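Local structure of L-ornithine N(5)-monooxygenase (3S5W) at residues A346-R354 / S362-I370; L297-Y305 / Q419-L428. The protein uses FAD, NADPH and oxygen to hydroxylate the side-chain nitrogen of L-ornithine, the first step in making the hydroxamate siderophore pyoverdin. All blocks are in the same frame, centred on the assembly; numbering follows the deposited sequence.

Contact 1: residues A346-R354 / S362-I370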
loop_
_atom_site.group_PDB
_atom_site.type_symbol
_atom_site.label_atom_id
_atom_site.label_comp_id
_atom_site.label_asym_id
_atom_site.label_seq_id
_atom_site.Cartn_x
_atom_site.Cartn_y
_atom_site.Cartn_z
ATOM N N ALA A 346 -16.366 24.909 16.867
ATOM C CA ALA A 346 -17.784 24.622 16.607
ATOM C C ALA A 346 -18.129 24.767 15.106
ATOM O O ALA A 346 -18.953 24.009 14.594
ATOM C CB ALA A 346 -18.710 25.540 17.482
ATOM N N GLN A 347 -17.482 25.719 14.424
ATOM C CA GLN A 347 -17.727 26.030 12.993
ATOM C C GLN A 347 -16.970 25.153 11.977
ATOM O O GLN A 347 -17.255 25.217 10.787
ATOM C CB GLN A 347 -17.406 27.505 12.673
ATOM C CG GLN A 347 -18.354 28.553 13.294
ATOM C CD GLN A 347 -17.973 28.919 14.723
ATOM O OE1 GLN A 347 -18.812 28.859 15.632
ATOM N NE2 GLN A 347 -16.700 29.295 14.934
ATOM N N GLY A 348 -16.006 24.359 12.439
ATOM C CA GLY A 348 -15.218 23.505 11.544
ATOM C C GLY A 348 -13.774 23.371 11.997
ATOM O O GLY A 348 -13.460 23.628 13.173
ATOM N N ILE A 349 -12.907 22.916 11.089
ATOM C CA ILE A 349 -11.491 22.779 11.378
ATOM C C ILE A 349 -10.804 24.041 10.843
ATOM O O ILE A 349 -10.826 24.313 9.628
ATOM C CB ILE A 349 -10.863 21.466 10.769
ATOM C CG1 ILE A 349 -11.645 20.222 11.235
ATOM C CG2 ILE A 349 -9.360 21.354 11.093
ATOM C CD1 ILE A 349 -11.735 20.057 12.773
ATOM N N GLU A 350 -10.204 24.805 11.753
ATOM C CA GLU A 350 -9.569 26.058 11.384
ATOM C C GLU A 350 -8.096 25.775 11.088
ATOM O O GLU A 350 -7.397 25.188 11.899
ATOM C CB GLU A 350 -9.759 27.095 12.522
ATOM C CG GLU A 350 -9.112 28.421 12.237
ATOM C CD GLU A 350 -9.303 29.386 13.383
ATOM O OE1 GLU A 350 -10.442 29.826 13.615
ATOM O OE2 GLU A 350 -8.309 29.673 14.061
ATOM N N LEU A 351 -7.630 26.158 9.902
ATOM C CA LEU A 351 -6.249 25.899 9.522
ATOM C C LEU A 351 -5.556 27.234 9.355
ATOM O O LEU A 351 -6.080 28.104 8.665
ATOM C CB LEU A 351 -6.169 25.157 8.172
ATOM C CG LEU A 351 -6.782 23.758 8.045
ATOM C CD1 LEU A 351 -6.395 23.148 6.677
ATOM C CD2 LEU A 351 -6.351 22.832 9.185
ATOM N N ALA A 352 -4.392 27.372 9.988
ATOM C CA ALA A 352 -3.530 28.528 9.793
ATOM C C ALA A 352 -2.531 28.128 8.708
ATOM O O ALA A 352 -1.741 27.197 8.882
ATOM C CB ALA A 352 -2.831 28.934 11.109
ATOM N N LEU A 353 -2.616 28.832 7.583
ATOM C CA LEU A 353 -1.916 28.462 6.354
ATOM C C LEU A 353 -0.804 29.466 5.986
ATOM O O LEU A 353 -1.071 30.669 5.770
ATOM C CB LEU A 353 -2.911 28.334 5.214
ATOM C CG LEU A 353 -4.054 27.316 5.394
ATOM C CD1 LEU A 353 -4.989 27.461 4.195
ATOM C CD2 LEU A 353 -3.566 25.894 5.532
ATOM N N ARG A 354 0.423 28.970 5.942
ATOM C CA ARG A 354 1.572 29.820 5.621
ATOM C C ARG A 354 1.887 29.665 4.141
ATOM O O ARG A 354 2.229 28.573 3.695
ATOM C CB ARG A 354 2.793 29.425 6.464
ATOM C CG ARG A 354 4.060 30.269 6.200
ATOM C CD ARG A 354 3.987 31.653 6.827
ATOM N NE ARG A 354 3.940 31.582 8.283
ATOM C CZ ARG A 354 3.732 32.627 9.088
ATOM N NH1 ARG A 354 3.528 33.839 8.584
ATOM N NH2 ARG A 354 3.699 32.446 10.399
ATOM N N SER A 362 -2.625 33.036 6.554
ATOM C CA SER A 362 -4.072 33.222 6.548
ATOM C C SER A 362 -4.761 32.084 7.308
ATOM O O SER A 362 -4.165 31.046 7.596
ATOM C CB SER A 362 -4.617 33.342 5.131
ATOM O OG SER A 362 -4.166 32.260 4.349
ATOM N N VAL A 363 -6.009 32.325 7.657
ATOM C CA VAL A 363 -6.761 31.423 8.492
ATOM C C VAL A 363 -7.972 31.026 7.669
ATOM O O VAL A 363 -8.728 31.895 7.253
ATOM C CB VAL A 363 -7.178 32.116 9.828
ATOM C CG1 VAL A 363 -8.113 31.241 10.617
ATOM C CG2 VAL A 363 -5.959 32.415 10.679
ATOM N N GLU A 364 -8.137 29.732 7.400
ATOM C CA GLU A 364 -9.335 29.271 6.684
ATOM C C GLU A 364 -10.010 28.162 7.482
ATOM O O GLU A 364 -9.344 27.314 8.046
ATOM C CB GLU A 364 -8.998 28.745 5.270
ATOM C CG GLU A 364 -8.204 29.711 4.358
ATOM C CD GLU A 364 -9.008 30.917 3.830
ATOM O OE1 GLU A 364 -10.234 30.798 3.614
ATOM O OE2 GLU A 364 -8.383 31.990 3.607
ATOM N N THR A 365 -11.331 28.160 7.475
ATOM C CA THR A 365 -12.094 27.134 8.191
ATOM C C THR A 365 -12.793 26.175 7.227
ATOM O O THR A 365 -13.464 26.617 6.273
ATOM C CB THR A 365 -13.108 27.791 9.163
ATOM O OG1 THR A 365 -12.383 28.561 10.125
ATOM C CG2 THR A 365 -13.933 26.734 9.930
ATOM N N TYR A 366 -12.643 24.876 7.502
ATOM C CA TYR A 366 -13.131 23.805 6.629
ATOM C C TYR A 366 -14.112 22.920 7.375
ATOM O O TYR A 366 -13.987 22.732 8.586
ATOM C CB TYR A 366 -11.949 22.966 6.124
ATOM C CG TYR A 366 -11.008 23.798 5.266
ATOM C CD1 TYR A 366 -11.265 24.009 3.898
ATOM C CD2 TYR A 366 -9.894 24.393 5.821
ATOM C CE1 TYR A 366 -10.405 24.796 3.118
ATOM C CE2 TYR A 366 -9.040 25.175 5.059
ATOM C CZ TYR A 366 -9.294 25.384 3.721
ATOM O OH TYR A 366 -8.414 26.181 2.995
ATOM N N ASP A 367 -15.040 22.344 6.621
ATOM C CA ASP A 367 -16.009 21.402 7.126
ATOM C C ASP A 367 -15.357 20.035 7.320
ATOM O O ASP A 367 -15.762 19.265 8.191
ATOM C CB ASP A 367 -17.198 21.306 6.162
ATOM C CG ASP A 367 -18.026 22.584 6.131
ATOM O OD1 ASP A 367 -18.018 23.317 5.114
ATOM O OD2 ASP A 367 -18.682 22.872 7.141
ATOM N N ALA A 368 -14.334 19.751 6.505
ATOM C CA ALA A 368 -13.579 18.509 6.564
ATOM C C ALA A 368 -12.151 18.725 6.048
ATOM O O ALA A 368 -11.883 19.661 5.258
ATOM C CB ALA A 368 -14.299 17.390 5.763
ATOM N N VAL A 369 -11.232 17.914 6.539
ATOM C CA VAL A 369 -9.852 17.938 6.084
ATOM C C VAL A 369 -9.433 16.495 5.731
ATOM O O VAL A 369 -9.444 15.592 6.582
ATOM C CB VAL A 369 -8.868 18.558 7.114
ATOM C CG1 VAL A 369 -7.430 18.532 6.595
ATOM C CG2 VAL A 369 -9.315 19.973 7.549
ATOM N N ILE A 370 -9.056 16.294 4.475
ATOM C CA ILE A 370 -8.573 15.007 4.016
ATOM C C ILE A 370 -7.042 15.060 3.981
ATOM O O ILE A 370 -6.441 15.922 3.324
ATOM C CB ILE A 370 -9.150 14.654 2.605
ATOM C CG1 ILE A 370 -10.692 14.788 2.617
ATOM C CG2 ILE A 370 -8.602 13.298 2.081
ATOM C CD1 ILE A 370 -11.358 14.579 1.214
#

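Contact 2: residues L297-Y305 / Q419-L428. With NAP (NADP nicotinamide-adenine-dinucleotide phosphate), chain F; ONH (N~5~-hydroxy-L-ornithine), chain E.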
loop_
_atom_site.group_PDB
_atom_site.type_symbol
_atom_site.label_atom_id
_atom_site.label_comp_id
_atom_site.label_asym_id
_atom_site.label_seq_id
_atom_site.Cartn_x
_atom_site.Cartn_y
_atom_site.Cartn_z
ATOM N N LEU A 297 17.836 5.819 -4.906
ATOM C CA LEU A 297 16.447 6.054 -4.461
ATOM C C LEU A 297 16.032 7.510 -4.579
ATOM O O LEU A 297 14.883 7.794 -4.946
ATOM C CB LEU A 297 16.196 5.488 -3.051
ATOM C CG LEU A 297 16.270 3.957 -2.994
ATOM C CD1 LEU A 297 16.484 3.454 -1.550
ATOM C CD2 LEU A 297 15.028 3.299 -3.609
ATOM N N ARG A 298 16.953 8.433 -4.255
ATOM C CA ARG A 298 16.732 9.857 -4.455
ATOM C C ARG A 298 16.555 10.177 -5.959
ATOM O O ARG A 298 15.618 10.904 -6.335
ATOM C CB ARG A 298 17.931 10.632 -3.899
ATOM C CG ARG A 298 17.673 12.066 -3.445
ATOM C CD ARG A 298 18.576 12.430 -2.212
ATOM N NE ARG A 298 19.991 12.099 -2.446
ATOM C CZ ARG A 298 20.742 11.285 -1.698
ATOM N NH1 ARG A 298 20.259 10.703 -0.604
ATOM N NH2 ARG A 298 21.995 11.058 -2.052
ATOM N N GLU A 299 17.454 9.647 -6.800
ATOM C CA GLU A 299 17.402 9.910 -8.252
ATOM C C GLU A 299 16.037 9.542 -8.863
ATOM O O GLU A 299 15.529 10.230 -9.737
ATOM C CB GLU A 299 18.506 9.145 -8.994
ATOM C CG GLU A 299 18.630 9.527 -10.510
ATOM C CD GLU A 299 19.649 8.677 -11.297
ATOM O OE1 GLU A 299 20.510 8.012 -10.675
ATOM O OE2 GLU A 299 19.590 8.656 -12.563
ATOM N N TYR A 300 15.488 8.413 -8.430
ATOM C CA TYR A 300 14.263 7.860 -9.030
ATOM C C TYR A 300 13.028 8.048 -8.146
ATOM O O TYR A 300 12.018 7.372 -8.335
ATOM C CB TYR A 300 14.483 6.376 -9.349
ATOM C CG TYR A 300 15.412 6.141 -10.534
ATOM C CD1 TYR A 300 14.908 6.130 -11.836
ATOM C CD2 TYR A 300 16.789 5.939 -10.348
ATOM C CE1 TYR A 300 15.739 5.933 -12.934
ATOM C CE2 TYR A 300 17.633 5.719 -11.443
ATOM C CZ TYR A 300 17.099 5.720 -12.735
ATOM O OH TYR A 300 17.904 5.505 -13.838
ATOM N N HIS A 301 13.120 8.959 -7.178
ATOM C CA HIS A 301 12.022 9.220 -6.247
ATOM C C HIS A 301 10.722 9.556 -6.998
ATOM O O HIS A 301 9.640 9.112 -6.592
ATOM C CB HIS A 301 12.391 10.378 -5.304
ATOM C CG HIS A 301 11.549 10.463 -4.065
ATOM N ND1 HIS A 301 10.735 11.546 -3.783
ATOM C CD2 HIS A 301 11.434 9.625 -3.007
ATOM C CE1 HIS A 301 10.142 11.362 -2.616
ATOM N NE2 HIS A 301 10.545 10.203 -2.129
ATOM N N ASN A 302 10.847 10.294 -8.114
ATOM C CA ASN A 302 9.691 10.761 -8.873
ATOM C C ASN A 302 9.027 9.723 -9.799
ATOM O O ASN A 302 8.126 10.054 -10.572
ATOM C CB ASN A 302 10.038 12.057 -9.648
ATOM C CG ASN A 302 10.800 11.792 -10.909
ATOM O OD1 ASN A 302 11.558 10.818 -11.001
ATOM N ND2 ASN A 302 10.596 12.655 -11.925
ATOM N N THR A 303 9.489 8.488 -9.744
ATOM C CA THR A 303 8.776 7.367 -10.408
ATOM C C THR A 303 7.637 6.885 -9.506
ATOM O O THR A 303 6.748 6.171 -9.942
ATOM C CB THR A 303 9.700 6.169 -10.614
ATOM O OG1 THR A 303 10.191 5.742 -9.335
ATOM C CG2 THR A 303 10.873 6.550 -11.522
ATOM N N ASN A 304 7.657 7.296 -8.238
ATOM C CA ASN A 304 6.690 6.735 -7.296
ATOM C C ASN A 304 6.126 7.633 -6.202
ATOM O O ASN A 304 5.045 7.353 -5.703
ATOM C CB ASN A 304 7.258 5.462 -6.652
ATOM C CG ASN A 304 6.165 4.621 -5.950
ATOM O OD1 ASN A 304 5.211 4.181 -6.594
ATOM N ND2 ASN A 304 6.285 4.439 -4.620
ATOM N N TYR A 305 6.849 8.666 -5.786
ATOM C CA TYR A 305 6.431 9.458 -4.632
ATOM C C TYR A 305 6.238 10.916 -5.006
ATOM O O TYR A 305 7.045 11.457 -5.800
ATOM C CB TYR A 305 7.498 9.373 -3.521
ATOM C CG TYR A 305 7.662 7.987 -2.955
ATOM C CD1 TYR A 305 6.691 7.461 -2.091
ATOM C CD2 TYR A 305 8.797 7.208 -3.250
ATOM C CE1 TYR A 305 6.817 6.198 -1.553
ATOM C CE2 TYR A 305 8.945 5.916 -2.714
ATOM C CZ TYR A 305 7.940 5.424 -1.858
ATOM O OH TYR A 305 8.025 4.166 -1.302
ATOM N N GLN A 419 12.388 -1.356 0.904
ATOM C CA GLN A 419 12.737 -0.417 -0.177
ATOM C C GLN A 419 14.213 0.038 -0.118
ATOM O O GLN A 419 14.879 0.099 -1.168
ATOM C CB GLN A 419 11.816 0.790 -0.160
ATOM C CG GLN A 419 12.151 1.863 -1.217
ATOM C CD GLN A 419 11.180 2.994 -1.134
ATOM O OE1 GLN A 419 11.453 4.015 -0.498
ATOM N NE2 GLN A 419 10.008 2.808 -1.721
ATOM N N ALA A 420 14.708 0.336 1.091
ATOM C CA ALA A 420 16.104 0.824 1.249
ATOM C C ALA A 420 17.152 -0.098 0.624
ATOM O O ALA A 420 18.165 0.371 0.104
ATOM C CB ALA A 420 16.447 1.129 2.733
ATOM N N SER A 421 16.893 -1.395 0.628
ATOM C CA SER A 421 17.862 -2.376 0.124
ATOM C C SER A 421 17.472 -3.059 -1.189
ATOM O O SER A 421 18.322 -3.629 -1.877
ATOM C CB SER A 421 18.108 -3.454 1.189
ATOM O OG SER A 421 16.898 -4.077 1.616
ATOM N N HIS A 422 16.182 -3.087 -1.490
ATOM C CA HIS A 422 15.685 -3.873 -2.634
ATOM C C HIS A 422 15.038 -3.012 -3.726
ATOM O O HIS A 422 14.701 -3.527 -4.779
ATOM C CB HIS A 422 14.627 -4.896 -2.160
ATOM C CG HIS A 422 15.193 -6.004 -1.334
ATOM N ND1 HIS A 422 15.298 -7.300 -1.798
ATOM C CD2 HIS A 422 15.698 -6.007 -0.080
ATOM C CE1 HIS A 422 15.810 -8.062 -0.843
ATOM N NE2 HIS A 422 16.077 -7.298 0.202
ATOM N N GLY A 423 14.829 -1.733 -3.465
ATOM C CA GLY A 423 14.477 -0.817 -4.528
ATOM C C GLY A 423 13.030 -0.366 -4.517
ATOM O O GLY A 423 12.231 -0.803 -3.681
ATOM N N LEU A 424 12.698 0.501 -5.477
ATOM C CA LEU A 424 11.372 1.123 -5.546
ATOM C C LEU A 424 10.217 0.157 -5.851
ATOM O O LEU A 424 9.047 0.501 -5.617
ATOM C CB LEU A 424 11.392 2.326 -6.527
ATOM C CG LEU A 424 12.161 3.524 -5.951
ATOM C CD1 LEU A 424 12.597 4.474 -7.054
ATOM C CD2 LEU A 424 11.354 4.291 -4.954
ATOM N N SER A 425 10.516 -1.049 -6.338
ATOM C CA SER A 425 9.466 -2.029 -6.542
ATOM C C SER A 425 8.925 -2.562 -5.199
ATOM O O SER A 425 7.890 -3.235 -5.157
ATOM C CB SER A 425 9.990 -3.220 -7.351
ATOM O OG SER A 425 10.204 -2.839 -8.681
ATOM N N ASP A 426 9.651 -2.285 -4.114
ATOM C CA ASP A 426 9.411 -3.050 -2.868
ATOM C C ASP A 426 7.990 -2.923 -2.330
ATOM O O ASP A 426 7.397 -3.916 -1.928
ATOM C CB ASP A 426 10.441 -2.705 -1.793
ATOM C CG ASP A 426 10.456 -3.745 -0.648
ATOM O OD1 ASP A 426 11.009 -4.839 -0.855
ATOM O OD2 ASP A 426 9.879 -3.458 0.417
ATOM N N THR A 427 7.446 -1.709 -2.305
ATOM C CA THR A 427 6.087 -1.475 -1.783
ATOM C C THR A 427 4.970 -1.600 -2.828
ATOM O O THR A 427 3.818 -1.271 -2.530
ATOM C CB THR A 427 5.963 -0.067 -1.174
ATOM O OG1 THR A 427 6.067 0.918 -2.214
ATOM C CG2 THR A 427 7.054 0.148 -0.098
ATOM N N LEU A 428 5.308 -2.048 -4.039
ATOM C CA LEU A 428 4.342 -1.990 -5.166
ATOM C C LEU A 428 3.930 -3.384 -5.604
ATOM O O LEU A 428 4.297 -4.381 -4.970
ATOM C CB LEU A 428 4.965 -1.225 -6.351
ATOM C CG LEU A 428 5.448 0.202 -6.087
ATOM C CD1 LEU A 428 6.082 0.780 -7.355
ATOM C CD2 LEU A 428 4.314 1.106 -5.614
HETATM P PA NAP F . 2.982 10.109 -1.620
HETATM O O1A NAP F . 3.432 10.015 -3.014
HETATM O O2A NAP F . 3.979 9.731 -0.637
HETATM O O5B NAP F . 2.358 11.557 -1.448
HETATM C C5B NAP F . 2.368 12.089 -0.176
HETATM C C4B NAP F . 1.934 13.525 -0.379
HETATM O O4B NAP F . 1.709 13.989 0.922
HETATM C C3B NAP F . 3.059 14.363 -1.003
HETATM O O3B NAP F . 2.407 15.393 -1.734
HETATM C C2B NAP F . 3.715 14.930 0.268
HETATM O O2B NAP F . 4.265 16.195 0.042
HETATM C C1B NAP F . 2.503 15.108 1.215
HETATM N N9A NAP F . 2.966 15.123 2.613
HETATM C C8A NAP F . 3.587 14.097 3.294
HETATM N N7A NAP F . 3.871 14.504 4.551
HETATM C C5A NAP F . 3.464 15.780 4.667
HETATM C C6A NAP F . 3.531 16.692 5.722
HETATM N N6A NAP F . 4.100 16.349 6.872
HETATM N N1A NAP F . 3.028 17.945 5.535
HETATM C C2A NAP F . 2.451 18.336 4.357
HETATM N N3A NAP F . 2.382 17.435 3.302
HETATM C C4A NAP F . 2.897 16.190 3.458
HETATM O O3 NAP F . 1.613 9.283 -1.388
HETATM P PN NAP F . 0.300 8.977 -2.315
HETATM O O1N NAP F . -0.663 8.275 -1.403
HETATM O O2N NAP F . -0.193 10.186 -3.051
HETATM O O5D NAP F . 1.009 7.911 -3.292
HETATM C C5D NAP F . 0.952 7.779 -4.696
HETATM C C4D NAP F . 1.061 6.264 -4.822
HETATM O O4D NAP F . 0.393 5.680 -5.908
HETATM C C3D NAP F . 2.449 5.653 -4.930
HETATM O O3D NAP F . 3.240 5.933 -3.799
HETATM C C2D NAP F . 2.052 4.181 -5.128
HETATM O O2D NAP F . 1.949 3.382 -3.956
HETATM C C1D NAP F . 0.668 4.290 -5.781
HETATM P P2B NAP F . 5.851 16.465 -0.157
HETATM O O1X NAP F . 5.929 17.962 0.114
HETATM O O2X NAP F . 6.100 16.053 -1.595
HETATM O O3X NAP F . 6.621 15.595 0.804
HETATM C C ONH E . 6.125 -0.159 -12.763
HETATM N N ONH E . 6.038 2.287 -13.043
HETATM O O ONH E . 5.923 -0.184 -14.013
HETATM C CA ONH E . 6.025 1.169 -12.068
HETATM C CB ONH E . 4.788 1.185 -11.162
HETATM C CD ONH E . 3.542 2.509 -9.500
HETATM N NE ONH E . 3.579 3.772 -8.807
HETATM C CG ONH E . 4.763 2.495 -10.392
HETATM O OZ ONH E . 2.397 4.232 -8.272
HETATM O OXT ONH E . 6.407 -1.172 -12.061
#

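Contact 1: residues A346-R354 / S362-I370
An antiparallel beta hairpin joins Ile-349 to Tyr-366, Leu-351 to Glu-364 and Leu-353 to Ser-362, three hydrogen-bonded pairs that each close two backbone bonds. The most linear of the six runs from Leu-353 N to Ser-362 O, 2.7 Å and 179° at the hydrogen. At 157° between strand directions the ladder is twisted but regular.

The two faces of the hairpin differ. On one, the phenol of Tyr-366 crosses the Leu-351 side chain at about a right angle, with Leu-351 CD1 3.7 Å from Tyr-366 CE2. A chi1 of -63° sets the ring beside its own backbone N and sends it along the ladder, where Leu-353 CD1 lies 3.8 Å from Tyr-366 OH; that hydroxyl is hydrogen-bonded to Asp-256. Past the turn at Asp-367, Val-369 CG2 meets Ile-349 CG2 at 3.8 Å, so Val-369, in the next strand, packs against the Ile-349 side of the hairpin.

The other face carries Glu-350, Ala-352, Val-363 and Thr-365. Glu-350, extended with CG anti to the backbone N, lays its CG 3.4 Å from Val-363 CG1, and its carboxylate forms a salt bridge with Arg-341 of strand 337-345. Strand 348-355 is thus central in a three-stranded antiparallel meander, from which Leu-351, Leu-353 and Tyr-366 pack on strands 228-233 and 253-258 of the Rossmann-type parallel sheet of the NADP-binding region.

Contact 2: residues L297-Y305 / Q419-L428
Tyr-305 and Gln-419 approach from opposite directions, and the amide nitrogen arrives at the ring edge, in the ring plane. Gln-419 NE2 donates to Tyr-305 OH with an N-H...O angle of 160°; the modelled separation of 2.4 Å is very short, so its exact length is doubtful. Ring and amide planes stand 71° apart. With CG anti to the backbone N (chi1 177°) and an extended chain, Gln-419 reaches across to the tyrosine hydroxyl.

Leu-424 packs beside this pair. Its CD2 sits near the ring plane, 3.7 Å from Tyr-305 CE2, while its CG lies 3.7 Å from CD2 of Leu-297, which slides past it in the opposite direction. The other methyl, CD1, reaches Tyr-300 CB at 3.5 Å. Tyr-300 O accepts from both the N and the OG1 of Thr-303, the latter at 2.6 Å, two bonds that close the turn following helix 290-299.

Nearer the ligands, Asn-304 ND2 lies over one face of the Tyr-305 ring, offset toward its rim. Asn-304 OD1 accepts from NE of N5-hydroxyornithine (2.8 Å), and Leu-428 CD2 approaches that same oxygen to 3.3 Å. Asn-304 O takes a bond from O3D of NADP, and Thr-427 O one from FAD.

The end of helix 290-299 therefore meets the turns after helix 419-422, with helix 279-287 against Leu-297 and helix 271-274 against Tyr-300 and Thr-303.

Overall arrangement
The two contacts lie apart, their centres 34 Å from each other and their nearest atoms about 16 Å, and they share no helix or strand. Contact 1 is nested in sequence between the segments of contact 2, yet is the more peripheral, its centre 28 Å from that of the chain against 13 Å. Both are partly buried. Regular backbone pairing carries contact 1, with 649 Å² buried between its two segments; contact 2 buries 458 Å² between loops and helix ends, and one side-chain hydrogen bond crosses it. Contact 2 touches the hydroxylated product, NADP and FAD directly, whereas in contact 1 the side chain of Leu-353 is about 10 Å from the bound NADP.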